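PDB 2EKC: tryptophan synthase alpha chain from Aquifex aeolicus, which probably cleaves indoleglycerol phosphate to indole and glyceraldehyde 3-phosphate, as the alpha subunit of tryptophan synthase in the last step of tryptophan biosynthesis. Local coordinates for residues M1-S5 and D171-Y175; Y22-G26 and A36-V40; V40-D46 and V253-K257; G154-S158 and R193-K197. All blocks are in the same frame, centred on the assembly; numbering follows the deposited sequence.

Contact 1 (M1-S5 and D171-Y175); sequences MGRIS and DEMTY
Glu-172 sends its carboxylate into the first turn of the helix that begins at Arg-3. Its CG lies anti to its carbonyl carbon (chi1 -61°), and the chain then runs on extended to the helix start. Glu-172 OE2 accepts a hydrogen bond from Ser-5 N at 2.9 Å, and this donor comes from above the carboxylate plane. Ser-5 OG lies 3.0 Å from Glu-172 OE2. The terminal amine of Met-1 also approaches OE2, but its modelled place is doubtful, and so is the salt bridge. OE1 reaches the helix through water 1, which donates to OE1 and accepts from Ile-4 N at 3.0 Å. Ser-149 on the neighbouring strand gives OE1 a second bond. The buried carboxylate thus has partners on both oxygens, and the helix start would probably stabilise its negative charge. Were Glu-172 an alanine, Ser-5 N would probably lose its acceptor and water 1 its carboxylate anchor. A second water joins Ser-5 OG to Glu-172 O.

Met-173 follows and makes the apolar part of the contact. Its SD lies 3.7 Å from Ile-4 CG2, and the two side chains cross at about a right angle. Ile-4 CG2 also rests on Glu-172 CB at 3.7 Å. Ile-4 further touches Ser-149 and Pro-96, while Met-173 packs on Val-151 and Val-210.

Gly-2 is the N-cap of helix 3-14, which precedes the first barrel strand. The start of helix 3-14 is held against the entry to strand 174-177, at the end of the TIM barrel where the strands begin. Such an extra N-terminal helix across the barrel floor is characteristic of tryptophan synthase alpha subunits.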
# COMPACT_ATOMS: atom_id res chain seq x y z
N MET A 1 4.87 4.82 15.41
CA MET A 1 6.17 5.50 15.18
C MET A 1 6.02 6.73 14.28
O MET A 1 5.56 7.79 14.74
CB MET A 1 7.17 4.50 14.56
CG MET A 1 8.62 4.97 14.49
SD MET A 1 9.06 5.86 12.98
CE MET A 1 9.55 7.47 13.64
N GLY A 2 6.37 6.60 13.01
CA GLY A 2 6.30 7.72 12.09
C GLY A 2 4.95 8.14 11.55
O GLY A 2 3.95 8.13 12.26
N ARG A 3 4.94 8.51 10.27
CA ARG A 3 3.73 8.97 9.61
C ARG A 3 2.57 7.98 9.65
O ARG A 3 1.41 8.39 9.70
CB ARG A 3 4.02 9.32 8.14
CG ARG A 3 4.96 10.50 7.93
CD ARG A 3 4.87 11.01 6.49
NE ARG A 3 5.69 12.19 6.25
CZ ARG A 3 7.00 12.16 6.03
NH1 ARG A 3 7.65 11.00 6.02
NH2 ARG A 3 7.67 13.29 5.83
N ILE A 4 2.87 6.69 9.63
CA ILE A 4 1.81 5.68 9.66
C ILE A 4 1.07 5.73 10.99
O ILE A 4 -0.16 5.84 11.02
CB ILE A 4 2.38 4.26 9.44
CG1 ILE A 4 2.99 4.16 8.04
CG2 ILE A 4 1.28 3.23 9.61
CD1 ILE A 4 3.66 2.84 7.75
N SER A 5 1.80 5.64 12.09
CA SER A 5 1.18 5.70 13.40
C SER A 5 0.46 7.02 13.61
O SER A 5 -0.66 7.04 14.12
CB SER A 5 2.22 5.49 14.50
OG SER A 5 2.60 4.13 14.56
N ASP A 171 5.87 -2.85 12.41
CA ASP A 171 6.31 -1.68 13.16
C ASP A 171 5.12 -0.81 13.51
O ASP A 171 5.01 -0.32 14.64
CB ASP A 171 7.31 -0.85 12.34
CG ASP A 171 8.64 -1.54 12.15
OD1 ASP A 171 9.24 -1.97 13.17
OD2 ASP A 171 9.11 -1.64 11.00
N GLU A 172 4.22 -0.61 12.55
CA GLU A 172 3.06 0.25 12.78
C GLU A 172 1.73 -0.27 12.22
O GLU A 172 0.67 0.15 12.67
CB GLU A 172 3.33 1.62 12.18
CG GLU A 172 4.53 2.35 12.78
CD GLU A 172 4.92 3.56 11.95
OE1 GLU A 172 5.63 3.37 10.93
OE2 GLU A 172 4.52 4.68 12.31
N MET A 173 1.78 -1.16 11.24
CA MET A 173 0.55 -1.67 10.65
C MET A 173 0.75 -2.99 9.93
O MET A 173 1.88 -3.40 9.64
CB MET A 173 -0.01 -0.65 9.67
CG MET A 173 0.88 -0.43 8.45
SD MET A 173 0.17 0.67 7.24
CE MET A 173 -1.09 -0.37 6.54
N THR A 174 -0.36 -3.65 9.62
CA THR A 174 -0.34 -4.93 8.92
C THR A 174 -1.32 -4.89 7.75
O THR A 174 -2.25 -4.07 7.73
CB THR A 174 -0.76 -6.09 9.85
OG1 THR A 174 -2.11 -5.90 10.28
CG2 THR A 174 0.15 -6.17 11.06
N TYR A 175 -1.10 -5.77 6.79
CA TYR A 175 -1.96 -5.86 5.62
C TYR A 175 -2.42 -7.30 5.40
O TYR A 175 -1.59 -8.21 5.30
CB TYR A 175 -1.21 -5.38 4.37
CG TYR A 175 -2.00 -5.63 3.10
CD1 TYR A 175 -3.20 -4.96 2.85
CD2 TYR A 175 -1.58 -6.59 2.17
CE1 TYR A 175 -3.97 -5.24 1.72
CE2 TYR A 175 -2.35 -6.88 1.03
CZ TYR A 175 -3.55 -6.20 0.82
OH TYR A 175 -4.32 -6.50 -0.28
O HOH W 1 5.57 5.46 9.22
O HOH W 2 0.57 2.20 14.67

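Contact 2 (Y22-G26 and A36-V40)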
# COMPACT_ATOMS: atom_id res chain seq x y z
N TYR A 22 -3.64 2.65 -4.25
CA TYR A 22 -2.51 2.06 -4.95
C TYR A 22 -2.53 2.40 -6.44
O TYR A 22 -3.50 2.11 -7.14
CB TYR A 22 -2.54 0.54 -4.71
CG TYR A 22 -1.53 -0.31 -5.44
CD1 TYR A 22 -0.25 0.15 -5.72
CD2 TYR A 22 -1.85 -1.62 -5.80
CE1 TYR A 22 0.69 -0.67 -6.35
CE2 TYR A 22 -0.92 -2.45 -6.43
CZ TYR A 22 0.34 -1.97 -6.70
OH TYR A 22 1.25 -2.79 -7.34
N LEU A 23 -1.46 3.05 -6.91
CA LEU A 23 -1.31 3.42 -8.31
C LEU A 23 0.10 3.05 -8.75
O LEU A 23 1.00 2.94 -7.91
CB LEU A 23 -1.53 4.93 -8.52
CG LEU A 23 -2.96 5.48 -8.49
CD1 LEU A 23 -2.93 7.01 -8.56
CD2 LEU A 23 -3.75 4.91 -9.65
N MET A 24 0.29 2.86 -10.05
CA MET A 24 1.60 2.48 -10.60
C MET A 24 2.32 3.65 -11.25
O MET A 24 1.75 4.36 -12.07
CB MET A 24 1.41 1.36 -11.64
CG MET A 24 2.70 0.86 -12.27
SD MET A 24 3.66 -0.16 -11.13
CE MET A 24 2.56 -1.55 -10.98
N VAL A 25 3.59 3.84 -10.90
CA VAL A 25 4.37 4.93 -11.49
C VAL A 25 4.62 4.60 -12.95
O VAL A 25 5.11 3.52 -13.26
CB VAL A 25 5.74 5.11 -10.81
CG1 VAL A 25 6.51 6.22 -11.52
CG2 VAL A 25 5.56 5.46 -9.33
N GLY A 26 4.29 5.53 -13.84
CA GLY A 26 4.53 5.30 -15.26
C GLY A 26 3.38 4.73 -16.07
O GLY A 26 3.52 4.50 -17.26
N ALA A 36 -2.67 11.37 -11.68
CA ALA A 36 -3.51 10.41 -10.96
C ALA A 36 -3.17 10.41 -9.47
O ALA A 36 -4.06 10.48 -8.62
CB ALA A 36 -3.30 9.01 -11.55
N PHE A 37 -1.89 10.30 -9.16
CA PHE A 37 -1.43 10.31 -7.77
C PHE A 37 -1.91 11.57 -7.04
O PHE A 37 -2.42 11.50 -5.93
CB PHE A 37 0.10 10.24 -7.72
CG PHE A 37 0.65 8.83 -7.71
CD1 PHE A 37 0.43 7.99 -6.62
CD2 PHE A 37 1.40 8.35 -8.77
CE1 PHE A 37 0.96 6.70 -6.59
CE2 PHE A 37 1.93 7.06 -8.75
CZ PHE A 37 1.71 6.23 -7.66
N LYS A 38 -1.74 12.72 -7.68
CA LYS A 38 -2.17 13.98 -7.08
C LYS A 38 -3.68 14.00 -6.85
O LYS A 38 -4.15 14.49 -5.82
CB LYS A 38 -1.75 15.15 -7.98
CG LYS A 38 -0.25 15.38 -8.01
CD LYS A 38 0.13 16.51 -8.95
CE LYS A 38 1.60 16.86 -8.83
NZ LYS A 38 1.99 17.93 -9.80
N GLU A 39 -4.42 13.45 -7.80
CA GLU A 39 -5.88 13.42 -7.71
C GLU A 39 -6.37 12.59 -6.53
O GLU A 39 -7.25 13.03 -5.79
CB GLU A 39 -6.47 12.88 -9.01
CG GLU A 39 -7.98 13.01 -9.12
CD GLU A 39 -8.43 14.46 -9.15
OE1 GLU A 39 -7.66 15.31 -9.64
OE2 GLU A 39 -9.56 14.75 -8.70
N VAL A 40 -5.82 11.39 -6.35
CA VAL A 40 -6.27 10.55 -5.24
C VAL A 40 -5.88 11.14 -3.89
O VAL A 40 -6.59 10.96 -2.90
CB VAL A 40 -5.75 9.08 -5.35
CG1 VAL A 40 -6.09 8.51 -6.73
CG2 VAL A 40 -4.25 9.00 -5.08
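Strand 22-24 and helix 36-40 run almost antiparallel, at 167°, with their axes 9.4 Å apart at closest approach. Leu-23 and Phe-37 have the nearest CA atoms, 6.9 Å apart. The side chains between them are apolar.

Leu-23 points at the helix and touches three of its residues. Its CB lies over one face of the Phe-37 ring, offset toward the rim. This is a CH-pi contact, 3.8 Å from CB to the ring centroid and 24° off the ring normal. Leu-23 O also comes within 3.4 Å of Phe-37 CZ. Further out, CD1 stands anti to CA (chi2 174°), which carries it into the groove between Ala-36 and Val-40. There Leu-23 CD1 meets Ala-36 CB at 3.6 Å and Val-40 CG1 at 3.9 Å. Val-25 adds a lighter touch, its CG2 4.0 Å from Phe-37 CE2. These two side chains cross at about a right angle.

All six touching residues are buried. Phe-37 is enclosed further by Leu-48 of the next strand and by Leu-84 and Leu-88 of helix 78-91. Ala-36 and Val-40 lean on Leu-249 of helix 246-258. Met-24, next to Leu-23, directs its CB away from the helix and packs on Ile-64. Its side chain comes about 6 Å from that of Asp-60, a predicted proton acceptor.

Tyr-22 and Met-24 point away from the helix and Leu-23 between them points toward it, the alternation of a barrel strand. The contact belongs to the first beta-alpha-beta unit of the TIM barrel, in which helix 30-42 returns antiparallel over strand 18-24 to reach strand 47-51.

Contact 3 (V40-D46 and V253-K257)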
# COMPACT_ATOMS: atom_id res chain seq x y z
N VAL A 40 -5.82 11.39 -6.35
CA VAL A 40 -6.27 10.55 -5.24
C VAL A 40 -5.88 11.14 -3.89
O VAL A 40 -6.59 10.96 -2.90
CB VAL A 40 -5.75 9.08 -5.35
CG1 VAL A 40 -6.09 8.51 -6.73
CG2 VAL A 40 -4.25 9.00 -5.08
N LEU A 41 -4.78 11.88 -3.85
CA LEU A 41 -4.35 12.51 -2.61
C LEU A 41 -5.27 13.68 -2.27
O LEU A 41 -5.66 13.86 -1.11
CB LEU A 41 -2.91 13.00 -2.74
CG LEU A 41 -1.85 11.90 -2.82
CD1 LEU A 41 -0.52 12.49 -3.23
CD2 LEU A 41 -1.74 11.18 -1.48
N LYS A 42 -5.63 14.45 -3.29
CA LYS A 42 -6.50 15.61 -3.10
C LYS A 42 -7.92 15.21 -2.69
O LYS A 42 -8.63 15.98 -2.04
CB LYS A 42 -6.56 16.43 -4.40
CG LYS A 42 -7.49 17.64 -4.34
CD LYS A 42 -7.53 18.38 -5.68
CE LYS A 42 -8.53 19.54 -5.65
NZ LYS A 42 -9.91 19.08 -5.33
N ASN A 43 -8.32 13.99 -3.05
CA ASN A 43 -9.66 13.54 -2.74
C ASN A 43 -9.87 12.67 -1.50
O ASN A 43 -10.92 12.04 -1.35
CB ASN A 43 -10.26 12.87 -3.98
CG ASN A 43 -10.78 13.89 -4.99
OD1 ASN A 43 -11.88 14.41 -4.84
ND2 ASN A 43 -9.98 14.19 -6.00
N GLY A 44 -8.89 12.61 -0.61
CA GLY A 44 -9.10 11.84 0.61
C GLY A 44 -8.25 10.62 0.92
O GLY A 44 -8.49 9.96 1.93
N THR A 45 -7.28 10.31 0.07
CA THR A 45 -6.42 9.16 0.32
C THR A 45 -5.62 9.41 1.61
O THR A 45 -5.01 10.47 1.77
CB THR A 45 -5.46 8.92 -0.87
OG1 THR A 45 -6.21 8.44 -1.99
CG2 THR A 45 -4.38 7.91 -0.51
N ASP A 46 -5.63 8.44 2.52
CA ASP A 46 -4.92 8.57 3.79
C ASP A 46 -3.51 7.99 3.76
O ASP A 46 -2.61 8.48 4.44
CB ASP A 46 -5.72 7.89 4.89
CG ASP A 46 -7.09 8.52 5.07
OD1 ASP A 46 -7.13 9.70 5.46
OD2 ASP A 46 -8.11 7.84 4.80
N VAL A 253 -12.46 8.01 -5.48
CA VAL A 253 -11.75 8.08 -4.20
C VAL A 253 -12.60 8.82 -3.17
O VAL A 253 -12.64 8.45 -2.00
CB VAL A 253 -10.39 8.80 -4.36
CG1 VAL A 253 -9.80 9.12 -2.98
CG2 VAL A 253 -9.43 7.93 -5.15
N LYS A 254 -13.28 9.87 -3.62
CA LYS A 254 -14.13 10.65 -2.74
C LYS A 254 -15.27 9.79 -2.22
O LYS A 254 -15.62 9.84 -1.04
CB LYS A 254 -14.70 11.86 -3.49
CG LYS A 254 -15.54 12.79 -2.63
CD LYS A 254 -15.83 14.10 -3.35
CE LYS A 254 -16.66 13.89 -4.60
NZ LYS A 254 -16.92 15.16 -5.34
N GLU A 255 -15.86 8.98 -3.10
CA GLU A 255 -16.95 8.10 -2.73
C GLU A 255 -16.51 6.98 -1.78
O GLU A 255 -17.21 6.67 -0.81
CB GLU A 255 -17.59 7.51 -3.99
CG GLU A 255 -18.63 6.45 -3.71
CD GLU A 255 -19.59 6.28 -4.87
OE1 GLU A 255 -19.12 6.19 -6.02
OE2 GLU A 255 -20.82 6.22 -4.61
N LEU A 256 -15.37 6.38 -2.06
CA LEU A 256 -14.85 5.31 -1.21
C LEU A 256 -14.62 5.84 0.20
O LEU A 256 -14.98 5.20 1.19
CB LEU A 256 -13.53 4.78 -1.77
CG LEU A 256 -13.60 4.05 -3.12
CD1 LEU A 256 -12.19 3.68 -3.59
CD2 LEU A 256 -14.47 2.81 -2.98
N LYS A 257 -14.02 7.03 0.28
CA LYS A 257 -13.74 7.66 1.56
C LYS A 257 -15.04 7.96 2.31
O LYS A 257 -15.05 8.05 3.54
CB LYS A 257 -12.95 8.95 1.32
CG LYS A 257 -12.42 9.59 2.59
CD LYS A 257 -11.54 8.63 3.38
CE LYS A 257 -11.29 9.16 4.77
NZ LYS A 257 -10.56 8.21 5.65
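Helix 30-42 ends here, and the turn that follows it runs past helix 253-257, with Asn-43 CA 5.3 Å from Lys-254 CA. Gly-44, with positive phi, turns the chain so that Thr-45 N bonds back to Val-40 O. Thr-45 OG1 donates to Val-40 O as well, at 2.7 Å and from above the carbonyl plane. Two bonds therefore grip this last-turn carbonyl.

Val-253 is the apolar wedge. Its CG2 packs on Val-40 CG1 at 3.7 Å. The other branch of Val-253, CG1, lies anti to the backbone N (chi1 168°) and enters the turn, 3.5 Å from Asn-43 O and close to Thr-45 OG1. Nearer the surface, the Asn-43 side chain passes by Lys-254 CB; its amide nitrogen is bonded to Glu-39 O of its own helix.

Gly-44 has no side chain to press on Lys-257 CG, and the lysine passes close by. Lys-257 bends at chi2 (57°) and runs alongside the turn, its CD 3.6 Å from Gly-44 O. Lys-257 NZ then forms a salt bridge with Asp-46 OD2 at 2.6 Å. The ammonium meets the oxygen on the syn side, 18° out of the carboxylate plane. Both ends have further partners: Lys-257 NZ also pairs with Glu-16 and bonds Lys-17 O, while Asp-46 OD2 accepts from Leu-19 N. The buried ion pair is thereby tied to the start of strand 18-24.

Helix 30-42, after the first barrel strand, thus packs beside helix 246-258, the final helix of the barrel's outer layer. In a TIM barrel the outer helices from the two ends of the chain come to lie side by side in this way, where strand 18-24 meets strand 230-233.

Contact 4 (G154-S158 and R193-K197); sequences GAPTS and RIKKK
Lys-197 and Pro-156 carry the tight half of this contact. Lys-197 bends at chi2 and chi3, so its chain curls against the type I turn from Ala-155 to Ser-158. Its CD lies 3.2 Å from Pro-156 O. Lys-197 NZ donates to Ser-158 O at 2.7 Å, with a C=O...N angle of 157°. Glu-200, one turn on, takes a salt bridge from the same NZ. A methionine in place of Lys-197 would probably leave Ser-158 O and Glu-200 without their charged partner. Beside this lysine, Pro-156 CG touches Ile-194 CD1 at 4.1 Å, over Val-177 and Phe-176 of the adjoining strand. Within the turn, Ser-158 OG accepts from Ala-155 N at 2.8 Å.

The solvent side is looser. Arg-193 stretches out from CG to NE and meets Thr-157 CG2 with NH2 at 3.3 Å. Its CG rests on Pro-156 CB. Water 3 bridges the two segments, accepting from Arg-193 NE and donating to Pro-156 O.

The turn leaves strand 149-154, and the helix follows the next strand, 174-177, and a loop that is partly unmodelled. Their meeting is a beta-alpha loop packed on the neighbouring helix start, at the C-terminal end of the TIM-barrel strands.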
# COMPACT_ATOMS: atom_id res chain seq x y z
N GLY A 154 -0.78 -10.74 5.85
CA GLY A 154 -1.54 -11.82 6.44
C GLY A 154 -2.55 -12.33 5.43
O GLY A 154 -2.72 -11.74 4.36
N ALA A 155 -3.22 -13.43 5.76
CA ALA A 155 -4.22 -14.00 4.87
C ALA A 155 -5.39 -14.52 5.68
O ALA A 155 -5.30 -14.66 6.90
CB ALA A 155 -3.60 -15.13 4.06
N PRO A 156 -6.53 -14.80 5.01
CA PRO A 156 -7.71 -15.30 5.72
C PRO A 156 -7.42 -16.64 6.37
O PRO A 156 -8.15 -17.07 7.26
CB PRO A 156 -8.76 -15.40 4.61
CG PRO A 156 -8.31 -14.36 3.62
CD PRO A 156 -6.83 -14.58 3.59
N THR A 157 -6.35 -17.30 5.92
CA THR A 157 -5.98 -18.60 6.46
C THR A 157 -4.75 -18.58 7.36
O THR A 157 -4.21 -19.64 7.70
CB THR A 157 -5.72 -19.62 5.32
OG1 THR A 157 -4.70 -19.12 4.45
CG2 THR A 157 -7.00 -19.84 4.52
N SER A 158 -4.29 -17.40 7.76
CA SER A 158 -3.13 -17.31 8.64
C SER A 158 -3.40 -18.00 9.97
O SER A 158 -4.45 -17.80 10.59
CB SER A 158 -2.75 -15.84 8.88
OG SER A 158 -2.24 -15.24 7.71
N ARG A 193 -14.94 -14.83 6.09
CA ARG A 193 -13.68 -15.49 6.42
C ARG A 193 -12.57 -14.55 6.89
O ARG A 193 -11.90 -14.82 7.89
CB ARG A 193 -13.19 -16.30 5.22
CG ARG A 193 -12.01 -17.19 5.54
CD ARG A 193 -11.92 -18.30 4.52
NE ARG A 193 -10.90 -19.28 4.88
CZ ARG A 193 -10.84 -20.51 4.37
NH1 ARG A 193 -11.74 -20.90 3.48
NH2 ARG A 193 -9.88 -21.33 4.76
N ILE A 194 -12.35 -13.46 6.17
CA ILE A 194 -11.30 -12.52 6.55
C ILE A 194 -11.74 -11.75 7.80
O ILE A 194 -10.91 -11.37 8.63
CB ILE A 194 -10.97 -11.53 5.41
CG1 ILE A 194 -9.88 -10.55 5.85
CG2 ILE A 194 -12.22 -10.77 4.99
CD1 ILE A 194 -8.57 -11.22 6.28
N LYS A 195 -13.04 -11.52 7.92
CA LYS A 195 -13.59 -10.81 9.07
C LYS A 195 -13.29 -11.60 10.35
O LYS A 195 -12.83 -11.03 11.35
CB LYS A 195 -15.10 -10.62 8.91
CG LYS A 195 -15.76 -9.88 10.05
CD LYS A 195 -17.21 -9.55 9.72
CE LYS A 195 -17.89 -8.85 10.88
NZ LYS A 195 -17.96 -9.72 12.08
N LYS A 196 -13.56 -12.90 10.32
CA LYS A 196 -13.30 -13.75 11.47
C LYS A 196 -11.81 -13.80 11.79
O LYS A 196 -11.41 -13.85 12.95
CB LYS A 196 -13.83 -15.16 11.22
CG LYS A 196 -15.35 -15.28 11.33
CD LYS A 196 -15.82 -15.05 12.77
CE LYS A 196 -17.32 -15.28 12.91
NZ LYS A 196 -17.80 -15.06 14.31
N LYS A 197 -10.98 -13.80 10.75
CA LYS A 197 -9.54 -13.85 10.94
C LYS A 197 -9.07 -12.58 11.63
O LYS A 197 -8.21 -12.62 12.51
CB LYS A 197 -8.83 -14.01 9.60
CG LYS A 197 -7.31 -14.12 9.73
CD LYS A 197 -6.85 -15.57 9.81
CE LYS A 197 -7.38 -16.27 11.04
NZ LYS A 197 -7.07 -17.73 11.02
O HOH W 3 -9.74 -19.30 7.35

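In the fold
The N terminus opens contact 1, which closes only at strand 174-177, the sixth of the barrel. Contact 2 is nested inside that loop and closes a short one of its own, within the first beta-alpha-beta unit. Contact 3 starts where contact 2 ends, at their shared Val-40, and runs on to helix 246-258, so it crosses contact 1. It joins the first and last parts of the barrel. Contact 4 is nested within contact 3 and also crosses contact 1; a probable hydrogen bond between Gly-154 N and Tyr-175 O links the two. It ties the fifth and sixth units together, as does the Cys-167–Cys-205 disulfide. Contacts 2 and 4 lie on opposite sides of the chain's centre.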